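Local coordinates for protein mandalate racemase/muconate lactonizing enzyme (Unidentified, PDB 4E4U) that is of unproven function but, as a putative mandelate racemase/muconate lactonizing enzyme of the enolase superfamily, probably catalyses an isomerase-type reaction, at residues 215-220 against 234-239; 242-247 against 255-260. All coordinates share one frame; numbering follows the deposited sequence.

Contact 1: 215-220 against 234-239; sequences SSAIRL and EPVPPG
A217 on helix 214-224 meets P235 and V236, which lie in the loop that follows strand 231-233 of the TIM-barrel-like domain of this enolase-superfamily protein. The contact therefore joins one barrel helix to the turn leading into the next, 241-249. Its chemistry across the two segments is entirely apolar. The helix comes closest to the loop at A217 and P235, whose CA atoms are 5.7 Å apart. Both CB atoms point at the opposing segment, and A217 CB touches P235 CB at 3.8 Å. The same methyl of A217, its CB, lies 3.9 Å from P235 O, so it borders the proline's backbone as well as its ring. Only 81 Å² is buried in all, yet all three touching residues are buried in the assembly, and V247 and I244 of helix 241-249 pack on the same group.

Polar bonds made outside the pair include, on the helix, S215 OG with Q178 NE2 and S216 OG with L179 N, while R219 forms salt bridges with D228 and D203 of a second subunit. On the loop side, the weaker edge of the apolar patch is V236, whose CG1 stands 4.4 Å from A217 CB.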
ATOM      1  N   SER A 215     -10.414  -6.971  18.700  1.00  9.28           N
ATOM      2  CA  SER A 215     -11.638  -6.183  18.823  1.00  9.13           C
ATOM      3  C   SER A 215     -11.964  -5.886  20.293  1.00  9.34           C
ATOM      4  O   SER A 215     -12.499  -4.815  20.625  1.00  9.69           O
ATOM      5  CB  SER A 215     -12.811  -6.872  18.120  1.00 10.42           C
ATOM      6  OG  SER A 215     -13.209  -8.035  18.822  1.00 11.18           O
ATOM      7  N   SER A 216     -11.628  -6.825  21.171  1.00  9.54           N
ATOM      8  CA  SER A 216     -11.831  -6.654  22.607  1.00  9.49           C
ATOM      9  C   SER A 216     -10.806  -5.695  23.193  1.00  9.47           C
ATOM     10  O   SER A 216     -11.145  -4.826  24.003  1.00  9.73           O
ATOM     11  CB  SER A 216     -11.775  -8.011  23.309  1.00 10.35           C
ATOM     12  OG  SER A 216     -11.930  -7.889  24.713  1.00 10.96           O
ATOM     13  N   ALA A 217      -9.548  -5.840  22.779  1.00  9.29           N
ATOM     14  CA  ALA A 217      -8.498  -4.916  23.206  1.00  9.71           C
ATOM     15  C   ALA A 217      -8.834  -3.474  22.842  1.00  8.91           C
ATOM     16  O   ALA A 217      -8.567  -2.553  23.611  1.00 10.10           O
ATOM     17  CB  ALA A 217      -7.154  -5.318  22.627  1.00 10.15           C
ATOM     18  N   ILE A 218      -9.419  -3.272  21.669  1.00  9.04           N
ATOM     19  CA  ILE A 218      -9.822  -1.933  21.251  1.00  9.18           C
ATOM     20  C   ILE A 218     -10.955  -1.378  22.125  1.00  9.71           C
ATOM     21  O   ILE A 218     -10.906  -0.213  22.556  1.00 10.47           O
ATOM     22  CB  ILE A 218     -10.167  -1.910  19.740  1.00  9.45           C
ATOM     23  CG1 ILE A 218      -8.875  -2.092  18.935  1.00  9.93           C
ATOM     24  CG2 ILE A 218     -10.887  -0.618  19.345  1.00 10.91           C
ATOM     25  CD1 ILE A 218      -9.113  -2.440  17.482  1.00 10.53           C
ATOM     26  N   ARG A 219     -11.962  -2.202  22.416  1.00 10.08           N
ATOM     27  CA  ARG A 219     -13.025  -1.802  23.345  1.00 10.56           C
ATOM     28  C   ARG A 219     -12.440  -1.388  24.695  1.00 10.57           C
ATOM     29  O   ARG A 219     -12.832  -0.371  25.271  1.00 12.06           O
ATOM     30  CB  ARG A 219     -14.056  -2.921  23.536  1.00 11.01           C
ATOM     31  CG  ARG A 219     -15.002  -3.088  22.358  1.00 11.71           C
ATOM     32  CD  ARG A 219     -15.960  -4.238  22.584  1.00 11.88           C
ATOM     33  NE  ARG A 219     -16.865  -4.014  23.712  1.00 11.35           N
ATOM     34  CZ  ARG A 219     -17.555  -4.977  24.314  1.00 11.57           C
ATOM     35  NH1 ARG A 219     -17.441  -6.238  23.909  1.00 11.98           N
ATOM     36  NH2 ARG A 219     -18.359  -4.681  25.325  1.00 12.32           N
ATOM     37  N   LEU A 220     -11.475  -2.164  25.184  1.00 10.23           N
ATOM     38  CA  LEU A 220     -10.849  -1.864  26.467  1.00 10.49           C
ATOM     39  C   LEU A 220     -10.046  -0.568  26.391  1.00 11.04           C
ATOM     40  O   LEU A 220     -10.148   0.287  27.267  1.00 11.29           O
ATOM     41  CB  LEU A 220      -9.958  -3.023  26.917  1.00 10.53           C
ATOM     42  CG  LEU A 220      -9.165  -2.772  28.207  1.00 11.84           C
ATOM     43  CD1 LEU A 220     -10.079  -2.375  29.368  1.00 13.36           C
ATOM     44  CD2 LEU A 220      -8.330  -4.005  28.562  1.00 13.06           C
ATOM     45  N   GLU A 234       0.914  -6.089  25.841  1.00 10.74           N
ATOM     46  CA  GLU A 234       0.452  -7.352  25.247  1.00 11.25           C
ATOM     47  C   GLU A 234      -1.068  -7.423  25.087  1.00 10.58           C
ATOM     48  O   GLU A 234      -1.727  -8.266  25.705  1.00 11.23           O
ATOM     49  CB  GLU A 234       0.914  -8.544  26.094  1.00 12.39           C
ATOM     50  CG  GLU A 234       2.407  -8.807  26.089  1.00 13.30           C
ATOM     51  CD  GLU A 234       2.699 -10.276  26.304  1.00 14.55           C
ATOM     52  OE1 GLU A 234       2.264 -10.821  27.339  1.00 15.94           O
ATOM     53  OE2 GLU A 234       3.315 -10.905  25.425  1.00 15.46           O
ATOM     54  N   PRO A 235      -1.640  -6.536  24.264  1.00 10.53           N
ATOM     55  CA  PRO A 235      -3.106  -6.530  24.201  1.00 11.62           C
ATOM     56  C   PRO A 235      -3.685  -7.798  23.584  1.00 11.81           C
ATOM     57  O   PRO A 235      -4.826  -8.133  23.881  1.00 13.90           O
ATOM     58  CB  PRO A 235      -3.421  -5.302  23.333  1.00 11.93           C
ATOM     59  CG  PRO A 235      -2.127  -4.988  22.620  1.00 13.47           C
ATOM     60  CD  PRO A 235      -1.041  -5.395  23.552  1.00 12.22           C
ATOM     61  N   VAL A 236      -2.902  -8.492  22.764  1.00 10.46           N
ATOM     62  CA  VAL A 236      -3.343  -9.709  22.098  1.00 10.18           C
ATOM     63  C   VAL A 236      -2.206 -10.727  22.195  1.00 10.29           C
ATOM     64  O   VAL A 236      -1.074 -10.360  22.523  1.00 10.77           O
ATOM     65  CB  VAL A 236      -3.699  -9.449  20.612  1.00  9.67           C
ATOM     66  CG1 VAL A 236      -4.802  -8.401  20.494  1.00 10.08           C
ATOM     67  CG2 VAL A 236      -2.464  -9.037  19.825  1.00 10.59           C
ATOM     68  N   PRO A 237      -2.492 -12.010  21.914  1.00 10.06           N
ATOM     69  CA  PRO A 237      -1.409 -12.993  21.972  1.00 10.14           C
ATOM     70  C   PRO A 237      -0.301 -12.692  20.968  1.00  9.39           C
ATOM     71  O   PRO A 237      -0.559 -12.118  19.902  1.00  9.98           O
ATOM     72  CB  PRO A 237      -2.111 -14.302  21.602  1.00 10.81           C
ATOM     73  CG  PRO A 237      -3.529 -14.093  22.030  1.00 10.86           C
ATOM     74  CD  PRO A 237      -3.805 -12.649  21.700  1.00 10.89           C
ATOM     75  N   PRO A 238       0.930 -13.105  21.287  1.00  9.43           N
ATOM     76  CA  PRO A 238       2.076 -12.855  20.407  1.00  9.80           C
ATOM     77  C   PRO A 238       1.982 -13.695  19.138  1.00 10.77           C
ATOM     78  O   PRO A 238       1.207 -14.659  19.078  1.00 12.01           O
ATOM     79  CB  PRO A 238       3.267 -13.322  21.253  1.00 10.04           C
ATOM     80  CG  PRO A 238       2.683 -14.367  22.174  1.00 10.14           C
ATOM     81  CD  PRO A 238       1.301 -13.870  22.491  1.00 10.02           C
ATOM     82  N   GLY A 239       2.765 -13.334  18.126  1.00 11.67           N
ATOM     83  CA  GLY A 239       2.840 -14.147  16.921  1.00 13.68           C
ATOM     84  C   GLY A 239       2.006 -13.680  15.748  1.00 13.08           C
ATOM     85  O   GLY A 239       1.957 -14.351  14.720  1.00 15.04           O
TER

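Contact 2: 242-247 against 255-260; sequences EAIAQV and IATGER
Helix 242-247 and strand 255-257 run nearly antiparallel, with 149° between their directions and axes 9.8 Å apart at closest approach, while the nearest CA atoms, those of V247 and I255, are 8.0 Å apart. This is the helix-to-strand layer of a beta-alpha-beta unit (strand 231-233, helix 241-249, strand 255-257) in the TIM-barrel-like domain.

I244 and V247, one helical turn apart, face the strand, which answers with the alternate residues I255 and T257; A256 between them points away. I244 and I255 run alongside one another, pointing opposite ways, with I244 CG1 lying 4.0 Å from I255 CG2. V247 instead lies roughly perpendicular to I255 and brings its CG1 to 4.1 Å from I255 CD1. The two branches of I255 thus serve different helix residues: CG2 meets I244 and CD1 meets V247.

The extended I244 chain (chi1 -168°, chi2 168°) carries its CD1 to T257 while still touching I255 CG2, and the I244 and T257 side chains meet tip to tip. L270 of helix 263-272 packs on both I244 and T257, and F232 of strand 231-233 lies against V247 and I255, so the interface continues into neighbouring barrel elements. All four touching side chains are buried, with 171 Å² covered between the segments. At the T257 end, I244 CD1 sits 3.8 Å from both T257 CG2 and T257 CB, and 4.0 Å from T257 OG1.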
ATOM      1  N   GLU A 242       0.051  -8.084  12.583  1.00 10.89           N
ATOM      2  CA  GLU A 242      -1.015  -7.255  12.043  1.00 12.00           C
ATOM      3  C   GLU A 242      -2.124  -7.052  13.074  1.00 10.83           C
ATOM      4  O   GLU A 242      -2.702  -5.966  13.173  1.00 10.75           O
ATOM      5  CB  GLU A 242      -1.551  -7.870  10.752  1.00 15.87           C
ATOM      6  CG  GLU A 242      -0.554  -7.771   9.570  1.00 22.07           C
ATOM      7  CD  GLU A 242       0.756  -8.547   9.783  1.00 28.51           C
ATOM      8  OE1 GLU A 242       0.724  -9.638  10.402  1.00 31.70           O
ATOM      9  OE2 GLU A 242       1.829  -8.072   9.335  1.00 31.42           O
ATOM     10  N   ALA A 243      -2.389  -8.078  13.876  1.00 11.50           N
ATOM     11  CA  ALA A 243      -3.440  -8.004  14.883  1.00 11.22           C
ATOM     12  C   ALA A 243      -3.081  -7.019  15.986  1.00 10.86           C
ATOM     13  O   ALA A 243      -3.907  -6.207  16.390  1.00 12.31           O
ATOM     14  CB  ALA A 243      -3.710  -9.377  15.458  1.00 11.96           C
ATOM     15  N   ILE A 244      -1.845  -7.066  16.470  1.00 10.63           N
ATOM     16  CA  ILE A 244      -1.454  -6.121  17.504  1.00 10.89           C
ATOM     17  C   ILE A 244      -1.372  -4.697  16.934  1.00 10.39           C
ATOM     18  O   ILE A 244      -1.750  -3.728  17.603  1.00 11.16           O
ATOM     19  CB  ILE A 244      -0.173  -6.572  18.244  1.00 10.99           C
ATOM     20  CG1 ILE A 244       0.043  -5.742  19.509  1.00 13.08           C
ATOM     21  CG2 ILE A 244       1.059  -6.529  17.343  1.00 11.88           C
ATOM     22  CD1 ILE A 244       1.104  -6.319  20.412  1.00 15.21           C
ATOM     23  N   ALA A 245      -0.957  -4.569  15.675  1.00 10.63           N
ATOM     24  CA  ALA A 245      -0.940  -3.255  15.028  1.00 10.86           C
ATOM     25  C   ALA A 245      -2.341  -2.659  14.877  1.00 10.64           C
ATOM     26  O   ALA A 245      -2.506  -1.442  14.923  1.00 11.30           O
ATOM     27  CB  ALA A 245      -0.242  -3.313  13.682  1.00 11.18           C
ATOM     28  N   GLN A 246      -3.340  -3.512  14.690  0.60 10.94           N
ATOM     29  CA  GLN A 246      -4.716  -3.040  14.623  0.60 10.97           C
ATOM     30  C   GLN A 246      -5.121  -2.338  15.919  0.60 10.03           C
ATOM     31  O   GLN A 246      -5.817  -1.318  15.894  0.60 11.23           O
ATOM     32  CB  GLN A 246      -5.661  -4.194  14.310  0.60 13.25           C
ATOM     33  CG  GLN A 246      -5.764  -4.478  12.820  0.60 14.82           C
ATOM     34  CD  GLN A 246      -6.230  -3.268  12.028  0.60 17.36           C
ATOM     35  OE1 GLN A 246      -7.210  -2.616  12.390  0.60 18.33           O
ATOM     36  NE2 GLN A 246      -5.513  -2.952  10.949  0.60 18.70           N
ATOM     37  N   VAL A 247      -4.677  -2.874  17.051  1.00 10.61           N
ATOM     38  CA  VAL A 247      -4.959  -2.249  18.340  1.00 10.42           C
ATOM     39  C   VAL A 247      -4.258  -0.887  18.402  1.00  9.38           C
ATOM     40  O   VAL A 247      -4.869   0.134  18.738  1.00 10.48           O
ATOM     41  CB  VAL A 247      -4.560  -3.137  19.533  1.00 10.18           C
ATOM     42  CG1 VAL A 247      -4.929  -2.453  20.841  1.00 11.18           C
ATOM     43  CG2 VAL A 247      -5.236  -4.493  19.440  1.00 11.31           C
ATOM     44  N   ILE A 255       1.287   1.132  22.756  1.00  9.39           N
ATOM     45  CA  ILE A 255       1.308  -0.318  22.905  1.00  9.45           C
ATOM     46  C   ILE A 255       2.718  -0.783  23.238  1.00  9.31           C
ATOM     47  O   ILE A 255       3.687  -0.410  22.564  1.00  9.39           O
ATOM     48  CB  ILE A 255       0.808  -1.047  21.640  1.00  9.30           C
ATOM     49  CG1 ILE A 255      -0.605  -0.568  21.269  1.00 10.28           C
ATOM     50  CG2 ILE A 255       0.853  -2.562  21.840  1.00 10.57           C
ATOM     51  CD1 ILE A 255      -1.619  -0.602  22.407  1.00 11.08           C
ATOM     52  N   ALA A 256       2.826  -1.569  24.307  1.00  9.60           N
ATOM     53  CA  ALA A 256       4.089  -2.181  24.708  1.00  9.16           C
ATOM     54  C   ALA A 256       3.963  -3.682  24.560  1.00  9.36           C
ATOM     55  O   ALA A 256       2.950  -4.267  24.938  1.00 10.59           O
ATOM     56  CB  ALA A 256       4.424  -1.827  26.159  1.00 10.87           C
ATOM     57  N   THR A 257       4.994  -4.316  24.025  1.00  8.76           N
ATOM     58  CA  THR A 257       4.994  -5.765  23.962  1.00  9.30           C
ATOM     59  C   THR A 257       6.402  -6.293  23.775  1.00  9.62           C
ATOM     60  O   THR A 257       7.327  -5.531  23.495  1.00  9.92           O
ATOM     61  CB  THR A 257       4.070  -6.280  22.838  1.00 11.06           C
ATOM     62  OG1 THR A 257       3.705  -7.630  23.121  1.00 12.28           O
ATOM     63  CG2 THR A 257       4.745  -6.170  21.466  1.00 11.11           C
ATOM     64  N   GLY A 258       6.569  -7.602  23.906  1.00  9.42           N
ATOM     65  CA  GLY A 258       7.826  -8.212  23.523  1.00 10.73           C
ATOM     66  C   GLY A 258       8.374  -9.286  24.424  1.00  9.94           C
ATOM     67  O   GLY A 258       9.340  -9.954  24.047  1.00 10.72           O
ATOM     68  N   GLU A 259       7.791  -9.475  25.605  1.00 10.47           N
ATOM     69  CA  GLU A 259       8.377 -10.439  26.538  1.00 11.26           C
ATOM     70  C   GLU A 259       8.293 -11.876  26.037  1.00  9.91           C
ATOM     71  O   GLU A 259       9.017 -12.741  26.524  1.00 11.79           O
ATOM     72  CB  GLU A 259       7.739 -10.344  27.915  1.00 11.70           C
ATOM     73  CG  GLU A 259       6.378 -10.980  28.014  1.00 12.64           C
ATOM     74  CD  GLU A 259       5.670 -10.564  29.277  1.00 13.82           C
ATOM     75  OE1 GLU A 259       5.492 -11.412  30.176  1.00 14.62           O
ATOM     76  OE2 GLU A 259       5.307  -9.371  29.373  1.00 14.81           O
ATOM     77  N   ARG A 260       7.421 -12.127  25.059  1.00  9.35           N
ATOM     78  CA  ARG A 260       7.289 -13.464  24.482  1.00  9.35           C
ATOM     79  C   ARG A 260       7.834 -13.548  23.065  1.00  9.79           C
ATOM     80  O   ARG A 260       7.608 -14.542  22.374  1.00 11.15           O
ATOM     81  CB  ARG A 260       5.835 -13.933  24.534  1.00 10.47           C
ATOM     82  CG  ARG A 260       5.377 -14.218  25.947  1.00 11.11           C
ATOM     83  CD  ARG A 260       3.986 -14.761  25.970  1.00 11.69           C
ATOM     84  NE  ARG A 260       2.977 -13.713  25.946  1.00 11.47           N
ATOM     85  CZ  ARG A 260       1.674 -13.943  25.852  1.00 10.61           C
ATOM     86  NH1 ARG A 260       1.224 -15.183  25.653  1.00 10.88           N
ATOM     87  NH2 ARG A 260       0.823 -12.929  25.927  1.00 11.84           N
TER

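Both contacts are buried in the assembly, with centres 8 Å apart in one barrel domain, but contact 1 lies farther out (about 19 against 16 Å from contact centre to chain centre) and borders a second subunit through V236. Helix 241-249 links them: it supplies one side of contact 2, and its I244 and V247 pack on P235. Contact 2 joins helix to strand through branched side chains and buries about twice the area of contact 1, where a single alanine methyl meets a loop. Where the loops after the two strands meet, E234 OE2 and R260 NE form a 2.9 Å salt bridge; separately, P238 CD packs 3.4 Å from R260 CZ. Both loops also touch F82 of a third subunit.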